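Local coordinates for protein peptidoglycan-N-acetylmuramic acid deacetylase PdaA (Bacillus subtilis, PDB 1NY1) that removes the acetyl group from N-acetylmuramic acid residues of peptidoglycan, which leads to muramic delta-lactam in the spore cortex, and is required for germination, at residues K66-T71 with D211-L216; D184-Q189 with A194-H199; K111-I116 with L151-R156; V1-I6 with D107-T112. All coordinates share one frame; numbering follows the deposited sequence.

Contact 1 (K66-T71 with D211-L216); sequences KKHRVT and DAITDL
Where helix 58-67 ends in a Schellman motif, H68 lays its imidazole on I213 of helix 205-219, joining two helices on the outside of the NodB homology domain. R69 leaves the helix with a positive phi of 50°, and its N reaches back to K66 O at 2.9 Å, so the chain turns inward to V70 and the sheet. The imidazole of H68 is sandwiched between two aliphatic groups. On one face lies the CG2 methyl of I213, 3.7 Å from the ring centroid and only 19° off the ring normal, a CH-pi contact; the opposite face carries CD of K67, nearer the rim. I213 suits this place because its CG2 branch serves the ring and also meets V70 CG2 at 4.3 Å, while V70 and I213 both continue onto F223 and L47 of the parallel strands. At the ring edge, near its plane, T214 OG1 approaches H68 CE1 to 3.1 Å. The stronger polar partner of the ring is D210, whose carboxylate receives H68 NE2 and also pairs with K67. With an alanine at H68, I213 CG2 would probably lose the flat surface it rests on and D210 one of its partners. Threonine fits the outer edge, since its hydroxyl can bond to the helix carbonyl of D210 and still serve solvent. One water spans the outside of the contact: it donates to T214 OG1 at 2.7 Å and accepts from K67 NZ at 2.9 Å.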
# COMPACT_ATOMS: atom_id res chain seq x y z
N LYS A 66 6.66 6.83 -13.75
CA LYS A 66 7.96 7.27 -14.25
C LYS A 66 7.82 8.66 -14.87
O LYS A 66 8.64 9.54 -14.62
CB LYS A 66 8.47 6.29 -15.31
CG LYS A 66 9.83 6.66 -15.87
CD LYS A 66 10.25 5.70 -16.96
CE LYS A 66 11.58 6.12 -17.56
NZ LYS A 66 11.93 5.30 -18.76
N LYS A 67 6.76 8.85 -15.66
CA LYS A 67 6.50 10.12 -16.30
C LYS A 67 6.41 11.26 -15.29
O LYS A 67 6.93 12.36 -15.53
CB LYS A 67 5.18 10.05 -17.09
CG LYS A 67 4.63 11.40 -17.50
CD LYS A 67 3.22 11.27 -18.06
CE LYS A 67 2.53 12.63 -18.09
NZ LYS A 67 1.09 12.51 -18.46
N HIS A 68 5.77 11.00 -14.16
CA HIS A 68 5.60 12.00 -13.10
C HIS A 68 6.71 11.93 -12.06
O HIS A 68 6.72 12.71 -11.11
CB HIS A 68 4.25 11.78 -12.40
CG HIS A 68 3.07 12.09 -13.25
ND1 HIS A 68 2.73 13.38 -13.60
CD2 HIS A 68 2.14 11.29 -13.82
CE1 HIS A 68 1.65 13.36 -14.36
NE2 HIS A 68 1.27 12.10 -14.51
N ARG A 69 7.65 11.02 -12.27
CA ARG A 69 8.77 10.80 -11.37
C ARG A 69 8.30 10.64 -9.93
O ARG A 69 8.83 11.25 -9.00
CB ARG A 69 9.80 11.93 -11.47
CG ARG A 69 11.22 11.47 -11.11
CD ARG A 69 12.27 12.52 -11.45
NE ARG A 69 13.63 12.10 -11.12
CZ ARG A 69 14.36 11.24 -11.83
NH1 ARG A 69 13.86 10.68 -12.92
NH2 ARG A 69 15.59 10.94 -11.44
N VAL A 70 7.28 9.81 -9.76
CA VAL A 70 6.71 9.53 -8.45
C VAL A 70 7.09 8.10 -8.06
O VAL A 70 7.08 7.20 -8.90
CB VAL A 70 5.17 9.66 -8.47
CG1 VAL A 70 4.59 9.22 -7.13
CG2 VAL A 70 4.79 11.11 -8.75
N THR A 71 7.43 7.91 -6.79
CA THR A 71 7.83 6.59 -6.30
C THR A 71 6.68 5.88 -5.61
O THR A 71 6.12 6.39 -4.63
CB THR A 71 9.00 6.71 -5.30
OG1 THR A 71 10.14 7.27 -5.96
CG2 THR A 71 9.37 5.34 -4.73
N ASP A 211 -4.12 11.33 -14.65
CA ASP A 211 -4.88 12.57 -14.48
C ASP A 211 -4.88 13.06 -13.04
O ASP A 211 -4.76 14.26 -12.77
CB ASP A 211 -6.33 12.39 -14.93
CG ASP A 211 -6.46 12.15 -16.43
OD1 ASP A 211 -5.44 12.20 -17.14
OD2 ASP A 211 -7.60 11.91 -16.89
N ALA A 212 -5.02 12.13 -12.11
CA ALA A 212 -5.05 12.46 -10.69
C ALA A 212 -3.74 13.09 -10.23
O ALA A 212 -3.74 14.10 -9.53
CB ALA A 212 -5.34 11.21 -9.86
N ILE A 213 -2.61 12.50 -10.62
CA ILE A 213 -1.32 13.06 -10.23
C ILE A 213 -1.16 14.44 -10.85
O ILE A 213 -0.78 15.39 -10.17
CB ILE A 213 -0.15 12.16 -10.67
CG1 ILE A 213 -0.20 10.84 -9.90
CG2 ILE A 213 1.18 12.86 -10.38
CD1 ILE A 213 0.80 9.82 -10.40
N THR A 214 -1.45 14.54 -12.14
CA THR A 214 -1.33 15.82 -12.82
C THR A 214 -2.12 16.90 -12.08
O THR A 214 -1.56 17.92 -11.69
CB THR A 214 -1.82 15.74 -14.28
OG1 THR A 214 -1.07 14.75 -14.99
CG2 THR A 214 -1.66 17.08 -14.98
N ASP A 215 -3.41 16.67 -11.87
CA ASP A 215 -4.24 17.65 -11.18
C ASP A 215 -3.91 17.87 -9.71
O ASP A 215 -4.04 18.99 -9.21
CB ASP A 215 -5.72 17.29 -11.33
CG ASP A 215 -6.20 17.41 -12.77
OD1 ASP A 215 -5.89 18.43 -13.42
OD2 ASP A 215 -6.89 16.48 -13.24
N LEU A 216 -3.49 16.82 -9.01
CA LEU A 216 -3.14 16.97 -7.60
C LEU A 216 -1.87 17.80 -7.47
O LEU A 216 -1.74 18.62 -6.56
CB LEU A 216 -2.98 15.59 -6.94
CG LEU A 216 -4.32 14.91 -6.61
CD1 LEU A 216 -4.10 13.45 -6.24
CD2 LEU A 216 -4.99 15.66 -5.47
O HOH W 1 0.20 15.08 -17.40

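Contact 2 (D184-Q189 with A194-H199); sequences DHMIKQ and AIYLLH
Y196, on strand 194-198, reaches across to the last turns of helix 179-188 and donates its phenol hydroxyl to the backbone carbonyl of M186. The OH to M186 O distance is 2.6 Å, and the hydroxyl lies in the carbonyl plane, with a C=O...donor angle of 146°. This is the tight part of the contact. A tyrosine suits it because the long flat ring bridges the gap between strand and helix and still brings a polar atom to satisfy a buried carbonyl. The M186 side chain runs alongside the CD1-CE1 edge of the ring: M186 CB sits 3.7 Å from Y196 CE1, and CG follows at 3.8 Å. M186 is modelled as selenomethionine. Its chain bends at chi3 (-90°), and SE rests against both methyls of L198, 4.0 Å from CD2. A long unbranched side chain suits the place, since it carries the selenium from the tyrosine to the leucine. The looser margins are at Q189, whose closest atom to the Y196 hydroxyl is its backbone C at 4.3 Å while its amide leads away, and at the outer surface of the helix, where K188 is exposed and takes no part. The strand runs directly into H199, by similarity the proton donor, whose N is bonded to D170. Around this joint, M186 also packs on A208 and A212 of helix 205-219, L198 on L209 of that helix and F49 of strand 44-51, and Y196 on I45 of the same strand.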
# COMPACT_ATOMS: atom_id res chain seq x y z
N ASP A 184 -12.30 10.67 -9.87
CA ASP A 184 -13.10 11.45 -8.93
C ASP A 184 -12.83 11.10 -7.48
O ASP A 184 -12.82 11.98 -6.62
CB ASP A 184 -14.59 11.30 -9.24
CG ASP A 184 -15.02 12.09 -10.46
OD1 ASP A 184 -14.26 12.99 -10.88
OD2 ASP A 184 -16.12 11.81 -11.00
N HIS A 185 -12.61 9.82 -7.19
CA HIS A 185 -12.32 9.41 -5.82
C HIS A 185 -10.96 9.89 -5.34
O HIS A 185 -10.83 10.32 -4.20
CB HIS A 185 -12.42 7.89 -5.68
CG HIS A 185 -13.77 7.42 -5.23
ND1 HIS A 185 -14.57 6.60 -6.00
CD2 HIS A 185 -14.48 7.69 -4.11
CE1 HIS A 185 -15.70 6.37 -5.36
NE2 HIS A 185 -15.67 7.02 -4.21
N MSE A 186 -9.95 9.81 -6.20
CA MSE A 186 -8.61 10.23 -5.82
C MSE A 186 -8.52 11.73 -5.59
O MSE A 186 -7.72 12.18 -4.77
CB MSE A 186 -7.61 9.80 -6.88
CG MSE A 186 -7.41 8.30 -6.93
SE MSE A 186 -5.97 7.76 -8.09
CE MSE A 186 -6.93 7.55 -9.74
N ILE A 187 -9.36 12.48 -6.28
CA ILE A 187 -9.38 13.93 -6.12
C ILE A 187 -10.20 14.31 -4.89
O ILE A 187 -9.75 15.10 -4.05
CB ILE A 187 -9.98 14.61 -7.37
CG1 ILE A 187 -9.10 14.34 -8.60
CG2 ILE A 187 -10.16 16.11 -7.11
CD1 ILE A 187 -7.67 14.88 -8.50
N LYS A 188 -11.39 13.75 -4.78
CA LYS A 188 -12.28 14.06 -3.66
C LYS A 188 -11.75 13.63 -2.29
O LYS A 188 -11.90 14.36 -1.31
CB LYS A 188 -13.66 13.45 -3.90
CG LYS A 188 -14.69 13.77 -2.80
CD LYS A 188 -16.12 13.71 -3.33
CE LYS A 188 -16.46 12.33 -3.87
NZ LYS A 188 -17.75 12.32 -4.62
N GLN A 189 -11.14 12.45 -2.22
CA GLN A 189 -10.63 11.97 -0.94
C GLN A 189 -9.25 12.49 -0.56
O GLN A 189 -8.77 12.22 0.54
CB GLN A 189 -10.62 10.43 -0.92
CG GLN A 189 -12.02 9.84 -0.98
CD GLN A 189 -12.04 8.33 -0.79
OE1 GLN A 189 -11.46 7.81 0.16
NE2 GLN A 189 -12.74 7.63 -1.68
N ALA A 194 -2.15 11.92 3.18
CA ALA A 194 -2.89 10.74 2.73
C ALA A 194 -2.01 9.63 2.19
O ALA A 194 -1.04 9.88 1.48
CB ALA A 194 -3.90 11.13 1.65
N ILE A 195 -2.35 8.41 2.57
CA ILE A 195 -1.66 7.24 2.06
C ILE A 195 -2.76 6.56 1.24
O ILE A 195 -3.76 6.10 1.79
CB ILE A 195 -1.18 6.30 3.19
CG1 ILE A 195 -0.12 7.01 4.04
CG2 ILE A 195 -0.60 5.01 2.58
CD1 ILE A 195 0.49 6.16 5.15
N TYR A 196 -2.57 6.56 -0.07
CA TYR A 196 -3.53 5.95 -0.99
C TYR A 196 -3.25 4.48 -1.16
O TYR A 196 -2.10 4.06 -1.24
CB TYR A 196 -3.45 6.57 -2.38
CG TYR A 196 -4.12 7.91 -2.56
CD1 TYR A 196 -4.69 8.26 -3.78
CD2 TYR A 196 -4.15 8.84 -1.52
CE1 TYR A 196 -5.29 9.50 -3.97
CE2 TYR A 196 -4.74 10.08 -1.69
CZ TYR A 196 -5.31 10.41 -2.91
OH TYR A 196 -5.89 11.64 -3.07
N LEU A 197 -4.33 3.70 -1.23
CA LEU A 197 -4.24 2.27 -1.47
C LEU A 197 -4.94 2.10 -2.81
O LEU A 197 -6.15 2.31 -2.92
CB LEU A 197 -4.99 1.48 -0.39
CG LEU A 197 -4.87 -0.05 -0.39
CD1 LEU A 197 -5.89 -0.62 0.58
CD2 LEU A 197 -5.11 -0.62 -1.76
N LEU A 198 -4.17 1.73 -3.82
CA LEU A 198 -4.71 1.54 -5.16
C LEU A 198 -4.45 0.13 -5.67
O LEU A 198 -3.58 -0.57 -5.17
CB LEU A 198 -4.07 2.53 -6.14
CG LEU A 198 -4.18 4.02 -5.83
CD1 LEU A 198 -3.39 4.81 -6.86
CD2 LEU A 198 -5.65 4.43 -5.84
N HIS A 199 -5.24 -0.27 -6.67
CA HIS A 199 -5.08 -1.57 -7.32
C HIS A 199 -4.76 -1.20 -8.76
O HIS A 199 -4.97 -0.06 -9.16
CB HIS A 199 -6.37 -2.38 -7.22
CG HIS A 199 -6.74 -2.73 -5.81
ND1 HIS A 199 -6.12 -3.76 -5.13
CD2 HIS A 199 -7.55 -2.12 -4.92
CE1 HIS A 199 -6.54 -3.75 -3.87
NE2 HIS A 199 -7.40 -2.76 -3.72

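Contact 3 (K111-I116 with L151-R156); sequences KTADQI and LKETKR
E153 folds its carboxylate over the methyl group of A113, bringing OE1 to 3.4 Å from A113 CB, and so joins helix 148-156 to the first turn of helix 113-131. The first torsion of E153 (chi1 -98°) is strained away from the staggered values and the chain bends again at chi2, which curls the acid back along its own helix. There it meets R156, one turn on, in a salt bridge, though the modelled 2.5 Å between R156 NH1 and E153 OE1 is too short to be taken literally. The small alanine lets the two backbones come close, with 6.7 Å between the CA atoms of A113 and E153. Deeper in, the contact becomes apolar and looser. I116 CG2 meets T154 CG2 at 4.2 Å, and I116 CD1 lies 4.4 Å from E153 CB. Isoleucine suits this buried side because its two branches reach different partners, CG2 the threonine methyl and CD1 the glutamate CB. T154 offers that methyl while its hydroxyl is bonded to V150 O within its own helix. T154 also packs on T161 of strand 160-161. Just before the helix, T112 takes the N-cap position: its OG1 accepts from Q115 N at 3.3 Å, and the bond is nearly straight, at 163°. The contact therefore divides into a charged side at E153 and R156 and an apolar side at I116 and T154. No hydrogen bond crosses it, and the negative carboxylate, lying beside the N-terminal turn of helix 113-131, is probably favoured by the helix dipole as well as by its arginine.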
# COMPACT_ATOMS: atom_id res chain seq x y z
N LYS A 111 -2.71 -17.83 11.68
CA LYS A 111 -1.39 -18.46 11.52
C LYS A 111 -0.52 -18.32 12.77
O LYS A 111 -0.58 -17.32 13.49
CB LYS A 111 -0.64 -17.83 10.34
CG LYS A 111 -1.34 -17.95 9.00
CD LYS A 111 -1.52 -19.40 8.57
CE LYS A 111 -2.27 -19.48 7.25
NZ LYS A 111 -2.58 -20.88 6.82
N THR A 112 0.30 -19.34 13.01
CA THR A 112 1.20 -19.33 14.16
C THR A 112 2.41 -18.46 13.81
O THR A 112 2.58 -18.06 12.66
CB THR A 112 1.72 -20.74 14.46
OG1 THR A 112 2.55 -21.18 13.39
CG2 THR A 112 0.55 -21.70 14.62
N ALA A 113 3.23 -18.16 14.81
CA ALA A 113 4.42 -17.33 14.60
C ALA A 113 5.31 -17.91 13.50
O ALA A 113 5.77 -17.19 12.62
CB ALA A 113 5.20 -17.20 15.89
N ASP A 114 5.54 -19.22 13.54
CA ASP A 114 6.38 -19.87 12.53
C ASP A 114 5.78 -19.72 11.14
O ASP A 114 6.49 -19.45 10.17
CB ASP A 114 6.57 -21.36 12.85
CG ASP A 114 7.33 -21.58 14.14
OD1 ASP A 114 8.14 -20.70 14.52
OD2 ASP A 114 7.14 -22.65 14.77
N GLN A 115 4.46 -19.90 11.05
CA GLN A 115 3.77 -19.78 9.77
C GLN A 115 3.86 -18.36 9.22
O GLN A 115 4.07 -18.16 8.02
CB GLN A 115 2.31 -20.20 9.92
CG GLN A 115 2.14 -21.70 9.99
CD GLN A 115 0.73 -22.12 10.33
OE1 GLN A 115 0.30 -23.22 10.00
NE2 GLN A 115 -0.00 -21.24 11.00
N ILE A 116 3.69 -17.38 10.11
CA ILE A 116 3.76 -15.98 9.72
C ILE A 116 5.16 -15.67 9.18
O ILE A 116 5.30 -15.01 8.15
CB ILE A 116 3.46 -15.05 10.92
CG1 ILE A 116 2.00 -15.22 11.34
CG2 ILE A 116 3.76 -13.60 10.56
CD1 ILE A 116 1.58 -14.34 12.50
N LEU A 151 0.22 -7.75 14.92
CA LEU A 151 1.07 -6.56 14.95
C LEU A 151 2.32 -6.80 15.78
O LEU A 151 3.41 -6.38 15.41
CB LEU A 151 0.29 -5.37 15.51
CG LEU A 151 -0.79 -4.75 14.62
CD1 LEU A 151 -1.44 -3.59 15.35
CD2 LEU A 151 -0.16 -4.28 13.31
N LYS A 152 2.14 -7.47 16.92
CA LYS A 152 3.25 -7.76 17.81
C LYS A 152 4.26 -8.69 17.14
O LYS A 152 5.47 -8.45 17.17
CB LYS A 152 2.73 -8.40 19.10
CG LYS A 152 3.79 -8.64 20.14
CD LYS A 152 3.26 -9.51 21.27
CE LYS A 152 4.34 -9.79 22.31
NZ LYS A 152 4.77 -8.54 22.99
N GLU A 153 3.76 -9.77 16.54
CA GLU A 153 4.62 -10.73 15.87
C GLU A 153 5.35 -10.19 14.65
O GLU A 153 6.54 -10.43 14.49
CB GLU A 153 3.82 -11.97 15.47
CG GLU A 153 3.95 -13.11 16.45
CD GLU A 153 5.40 -13.48 16.67
OE1 GLU A 153 6.06 -13.91 15.70
OE2 GLU A 153 5.89 -13.34 17.81
N THR A 154 4.63 -9.48 13.79
CA THR A 154 5.24 -8.93 12.59
C THR A 154 6.29 -7.89 12.96
O THR A 154 7.34 -7.83 12.31
CB THR A 154 4.17 -8.32 11.64
OG1 THR A 154 3.39 -7.34 12.34
CG2 THR A 154 3.24 -9.42 11.12
N LYS A 155 6.03 -7.11 14.00
CA LYS A 155 6.98 -6.10 14.46
C LYS A 155 8.22 -6.80 15.01
O LYS A 155 9.34 -6.32 14.85
CB LYS A 155 6.35 -5.23 15.56
CG LYS A 155 7.31 -4.22 16.17
CD LYS A 155 6.69 -3.48 17.34
CE LYS A 155 7.71 -2.53 17.97
NZ LYS A 155 7.18 -1.81 19.16
N ARG A 156 8.01 -7.94 15.66
CA ARG A 156 9.13 -8.69 16.21
C ARG A 156 10.01 -9.17 15.07
O ARG A 156 11.22 -9.31 15.22
CB ARG A 156 8.63 -9.89 17.02
CG ARG A 156 9.72 -10.59 17.81
CD ARG A 156 9.18 -11.75 18.63
NE ARG A 156 9.48 -13.05 18.04
CZ ARG A 156 9.03 -13.48 16.86
NH1 ARG A 156 8.25 -12.70 16.12
NH2 ARG A 156 9.34 -14.69 16.43

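Contact 4 (V1-I6 with D107-T112); sequences VPNEPI and DLTTKT
N3, in the N-terminal arm, reaches for the backbone carbonyl of T109. Its CB points toward the 107-112 segment, and CG, swung anti to the backbone N (chi1 -176°), carries the amide on to that carbonyl. The two ends of the amide then divide the work. OD1 lies 3.6 Å from T109 CB and is bonded to S147 OG. ND2 donates to T109 O at 2.9 Å, almost straight at 175°, on a lone pair of the carbonyl and nearly in the plane of the amide. Asparagine suits the place because it offers a donor and an acceptor on one short, flat group. A leucine at N3 would probably leave both T109 O and S147 OG without these bonds. Beside it, P5 brings its CG to 3.9 Å from T109 OG1, a stiff ring packing crosswise against the threonine. T109 is itself held: its N and its OG1 both bond to D107 OD1, the latter at 2.6 Å from above the carboxylate plane. T110 OG1 in turn donates to D107 O at 2.6 Å. The bond from T109 N makes D107 the head of an Asx turn, which starts the 3-10 segment 108-110. That turn directly follows the histidine-containing metal-binding motif of this deacetylase family, which here includes H101 and H105, and leads the chain into helix 113-131.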
# COMPACT_ATOMS: atom_id res chain seq x y z
N VAL A 1 -0.90 -11.20 24.39
CA VAL A 1 -1.73 -10.16 23.72
C VAL A 1 -2.92 -10.78 23.02
O VAL A 1 -2.85 -11.90 22.53
CB VAL A 1 -0.90 -9.37 22.68
CG1 VAL A 1 0.27 -8.69 23.37
CG2 VAL A 1 -0.42 -10.30 21.59
N PRO A 2 -4.04 -10.05 22.95
CA PRO A 2 -5.25 -10.56 22.30
C PRO A 2 -5.09 -10.78 20.80
O PRO A 2 -4.30 -10.11 20.13
CB PRO A 2 -6.29 -9.49 22.62
CG PRO A 2 -5.48 -8.24 22.69
CD PRO A 2 -4.26 -8.68 23.47
N ASN A 3 -5.85 -11.74 20.28
CA ASN A 3 -5.80 -12.06 18.86
C ASN A 3 -7.18 -11.92 18.23
O ASN A 3 -7.58 -12.72 17.38
CB ASN A 3 -5.26 -13.47 18.63
CG ASN A 3 -5.10 -13.80 17.16
OD1 ASN A 3 -4.67 -12.96 16.36
ND2 ASN A 3 -5.44 -15.03 16.78
N GLU A 4 -7.92 -10.90 18.67
CA GLU A 4 -9.25 -10.65 18.14
C GLU A 4 -9.11 -10.01 16.76
O GLU A 4 -8.50 -8.95 16.63
CB GLU A 4 -10.03 -9.72 19.07
CG GLU A 4 -10.56 -10.40 20.32
CD GLU A 4 -11.64 -11.42 19.99
OE1 GLU A 4 -12.64 -11.02 19.35
OE2 GLU A 4 -11.49 -12.60 20.36
N PRO A 5 -9.66 -10.66 15.72
CA PRO A 5 -9.58 -10.13 14.36
C PRO A 5 -10.07 -8.69 14.26
O PRO A 5 -11.09 -8.32 14.85
CB PRO A 5 -10.46 -11.09 13.57
CG PRO A 5 -10.24 -12.39 14.28
CD PRO A 5 -10.30 -11.98 15.74
N ILE A 6 -9.33 -7.88 13.51
CA ILE A 6 -9.66 -6.47 13.31
C ILE A 6 -9.51 -6.16 11.82
O ILE A 6 -8.48 -6.45 11.23
CB ILE A 6 -8.69 -5.55 14.10
CG1 ILE A 6 -8.70 -5.93 15.59
CG2 ILE A 6 -9.09 -4.09 13.94
CD1 ILE A 6 -7.68 -5.16 16.42
N ASP A 107 -5.30 -15.15 6.17
CA ASP A 107 -5.73 -14.36 7.32
C ASP A 107 -4.64 -14.64 8.35
O ASP A 107 -4.59 -15.72 8.93
CB ASP A 107 -7.08 -14.88 7.84
CG ASP A 107 -7.62 -14.06 9.00
OD1 ASP A 107 -6.83 -13.70 9.91
OD2 ASP A 107 -8.83 -13.78 9.01
N LEU A 108 -3.76 -13.67 8.57
CA LEU A 108 -2.67 -13.84 9.51
C LEU A 108 -3.08 -14.18 10.93
O LEU A 108 -2.32 -14.81 11.66
CB LEU A 108 -1.79 -12.59 9.54
CG LEU A 108 -1.10 -12.26 8.21
CD1 LEU A 108 -0.31 -10.97 8.36
CD2 LEU A 108 -0.20 -13.41 7.81
N THR A 109 -4.28 -13.77 11.34
CA THR A 109 -4.72 -14.05 12.71
C THR A 109 -4.95 -15.54 12.94
O THR A 109 -5.15 -15.97 14.07
CB THR A 109 -6.01 -13.29 13.08
OG1 THR A 109 -7.14 -13.92 12.45
CG2 THR A 109 -5.93 -11.84 12.64
N THR A 110 -4.91 -16.32 11.86
CA THR A 110 -5.12 -17.76 11.96
C THR A 110 -3.82 -18.55 11.82
O THR A 110 -3.83 -19.78 11.83
CB THR A 110 -6.11 -18.24 10.88
OG1 THR A 110 -5.50 -18.11 9.59
CG2 THR A 110 -7.39 -17.42 10.91
N LYS A 111 -2.71 -17.83 11.68
CA LYS A 111 -1.39 -18.46 11.52
C LYS A 111 -0.52 -18.32 12.77
O LYS A 111 -0.58 -17.32 13.49
CB LYS A 111 -0.64 -17.83 10.34
CG LYS A 111 -1.34 -17.95 9.00
CD LYS A 111 -1.52 -19.40 8.57
CE LYS A 111 -2.27 -19.48 7.25
NZ LYS A 111 -2.58 -20.88 6.82
N THR A 112 0.30 -19.34 13.01
CA THR A 112 1.20 -19.33 14.16
C THR A 112 2.41 -18.46 13.81
O THR A 112 2.58 -18.06 12.66
CB THR A 112 1.72 -20.74 14.46
OG1 THR A 112 2.55 -21.18 13.39
CG2 THR A 112 0.55 -21.70 14.62

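Overall arrangement
The four contacts form two well-separated pairs, with contact 1 across the chain's centre from contacts 3 and 4. Contacts 1 and 2 lie with centres about 13 Å apart and share the seam between helices 179-188 and 205-219, where A212 and L216 touch M186 and I187 beside the parallel sheet. Contacts 3 and 4, about 9 Å apart, share K111 and T112, and V1 of the N-terminal arm rests on K152. Between the pairs the centres are 28 to 37 Å apart. In sequence the arm comes first, then 66-71, 107-116, 151-156, 184-189, 194-199 and 211-216. Contacts 1, 3 and 4 thus tie together parts far apart in sequence, while contact 2 is local and leads into H199, just beyond its strand.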